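Local coordinates for protein aminoglycoside N(3)-acetyltransferase, AAC(3)-IVa (Escherichia coli, PDB 6MN3) that probably confers resistance to 2-deoxystreptamine antibiotics such as gentamicin, kanamycin and apramycin by transferring an acetyl group from acetyl-CoA to their N3 amine, at residues P75-V80 / F91-P95. Residue numbers count along the deposited sequence, not the author numbering.
Sequences PATSPV and FWRLP
Two loops of the antibiotic N-acetyltransferase fold meet here, away from the zinc site, one leading from strand 59-63 toward helix 86-91, the other leaving that helix for strand 98-99. Residues 75-80 are irregular: Pro75, Ala76 and Thr77 have negative psi values (-13°, -23° and -32°), and from Ser78 (-60°/118°) through Val80 the backbone extends. Phe91 to Leu94 form a type I beta turn at the helix end, with a weak Leu94 N to Phe91 O hydrogen bond of 3.3 Å. The two backbones stay apart, CA to CA 8.5 Å for Pro75 and Trp92 and 7.8 Å for Ala76 and Arg93, and the Trp92 indole bridges this gap between the loops before and after helix 86-91. With chi1 73° (p) and chi2 -91°, it lies in the bend of 75-80 among backbone carbonyls: Pro75 O is 3.1 Å from Trp92 CZ3, Ser78 O 3.6 Å from CZ2, and Ala76 O, near the ring plane, meets the edge at CH2 (3.3 Å). Arg99 makes a cation-pi contact with the indole and a hydrogen bond to Ser78 O. Asp89 OD1 accepts hydrogen bonds from Trp92 NE1 and Val80 N, tying the 75-80 loop to the indole, while its OD2 forms a salt bridge with Arg93 NH2, which lies 3.8 Å from Pro79 CB. At the pyrrole end, Val80 CG2 (chi1 t) makes the apolar contact, 3.4 Å from Trp92 CD1.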
loop_
_atom_site.group_PDB
_atom_site.type_symbol
_atom_site.label_atom_id
_atom_site.label_comp_id
_atom_site.label_asym_id
_atom_site.label_seq_id
_atom_site.Cartn_x
_atom_site.Cartn_y
_atom_site.Cartn_z
ATOM N N PRO A 75 -10.803 15.064 -0.439
ATOM C CA PRO A 75 -9.579 14.852 0.352
ATOM C C PRO A 75 -9.642 15.434 1.753
ATOM O O PRO A 75 -8.776 15.105 2.575
ATOM C CB PRO A 75 -8.493 15.546 -0.484
ATOM C CG PRO A 75 -9.081 15.689 -1.855
ATOM C CD PRO A 75 -10.551 15.860 -1.651
ATOM N N ALA A 76 -10.632 16.274 2.058
ATOM C CA ALA A 76 -10.698 16.948 3.346
ATOM C C ALA A 76 -11.615 16.267 4.352
ATOM O O ALA A 76 -11.445 16.480 5.557
ATOM C CB ALA A 76 -11.155 18.400 3.161
ATOM N N THR A 77 -12.582 15.465 3.900
ATOM C CA THR A 77 -13.547 14.874 4.820
ATOM C C THR A 77 -13.696 13.371 4.617
ATOM O O THR A 77 -13.955 12.640 5.580
ATOM C CB THR A 77 -14.919 15.546 4.676
ATOM O OG1 THR A 77 -15.439 15.309 3.361
ATOM C CG2 THR A 77 -14.820 17.047 4.921
ATOM N N SER A 78 -13.544 12.903 3.381
ATOM C CA SER A 78 -13.791 11.502 3.057
ATOM C C SER A 78 -12.874 10.595 3.870
ATOM O O SER A 78 -11.644 10.679 3.725
ATOM C CB SER A 78 -13.592 11.247 1.565
ATOM O OG SER A 78 -14.643 11.816 0.800
ATOM N N PRO A 79 -13.413 9.732 4.726
ATOM C CA PRO A 79 -12.559 8.879 5.554
ATOM C C PRO A 79 -11.976 7.717 4.767
ATOM O O PRO A 79 -12.542 7.249 3.776
ATOM C CB PRO A 79 -13.513 8.372 6.646
ATOM C CG PRO A 79 -14.794 9.159 6.476
ATOM C CD PRO A 79 -14.837 9.554 5.042
ATOM N N VAL A 80 -10.814 7.256 5.230
ATOM C CA VAL A 80 -10.203 6.064 4.661
ATOM C C VAL A 80 -11.065 4.850 4.991
ATOM O O VAL A 80 -11.697 4.779 6.053
ATOM C CB VAL A 80 -8.767 5.893 5.190
ATOM C CG1 VAL A 80 -8.053 4.778 4.456
ATOM C CG2 VAL A 80 -7.998 7.189 5.045
ATOM N N PHE A 91 -3.453 9.365 9.510
ATOM C CA PHE A 91 -2.330 10.072 8.904
ATOM C C PHE A 91 -2.791 11.278 8.091
ATOM O O PHE A 91 -2.203 12.362 8.192
ATOM C CB PHE A 91 -1.534 9.095 8.036
ATOM C CG PHE A 91 -0.406 9.722 7.274
ATOM C CD1 PHE A 91 0.547 10.486 7.920
ATOM C CD2 PHE A 91 -0.289 9.524 5.908
ATOM C CE1 PHE A 91 1.591 11.054 7.216
ATOM C CE2 PHE A 91 0.751 10.085 5.197
ATOM C CZ PHE A 91 1.693 10.851 5.851
ATOM N N TRP A 92 -3.850 11.119 7.294
ATOM C CA TRP A 92 -4.223 12.160 6.343
ATOM C C TRP A 92 -4.851 13.378 7.009
ATOM O O TRP A 92 -4.936 14.436 6.375
ATOM C CB TRP A 92 -5.181 11.594 5.293
ATOM C CG TRP A 92 -6.564 11.340 5.805
ATOM C CD1 TRP A 92 -7.037 10.184 6.352
ATOM C CD2 TRP A 92 -7.659 12.265 5.814
ATOM N NE1 TRP A 92 -8.358 10.330 6.700
ATOM C CE2 TRP A 92 -8.763 11.599 6.380
ATOM C CE3 TRP A 92 -7.812 13.591 5.398
ATOM C CZ2 TRP A 92 -10.002 12.215 6.543
ATOM C CZ3 TRP A 92 -9.045 14.200 5.561
ATOM C CH2 TRP A 92 -10.122 13.512 6.127
ATOM N N ARG A 93 -5.293 13.259 8.261
ATOM C CA ARG A 93 -5.930 14.369 8.957
ATOM C C ARG A 93 -4.937 15.306 9.630
ATOM O O ARG A 93 -5.338 16.383 10.086
ATOM C CB ARG A 93 -6.908 13.842 10.012
ATOM C CG ARG A 93 -7.857 12.776 9.504
ATOM C CD ARG A 93 -8.728 12.246 10.628
ATOM N NE ARG A 93 -9.510 11.088 10.211
ATOM C CZ ARG A 93 -10.750 11.155 9.737
ATOM N NH1 ARG A 93 -11.356 12.328 9.620
ATOM N NH2 ARG A 93 -11.383 10.046 9.381
ATOM N N LEU A 94 -3.668 14.928 9.702
ATOM C CA LEU A 94 -2.662 15.720 10.386
ATOM C C LEU A 94 -2.274 16.923 9.536
ATOM O O LEU A 94 -2.642 17.020 8.364
ATOM C CB LEU A 94 -1.463 14.834 10.716
ATOM C CG LEU A 94 -1.835 13.672 11.639
ATOM C CD1 LEU A 94 -0.735 12.622 11.679
ATOM C CD2 LEU A 94 -2.155 14.184 13.036
ATOM N N PRO A 95 -1.567 17.894 10.115
ATOM C CA PRO A 95 -1.186 19.078 9.336
ATOM C C PRO A 95 -0.152 18.762 8.265
ATOM O O PRO A 95 0.738 17.930 8.455
ATOM C CB PRO A 95 -0.614 20.027 10.394
ATOM C CG PRO A 95 -1.228 19.586 11.668
ATOM C CD PRO A 95 -1.339 18.100 11.557
#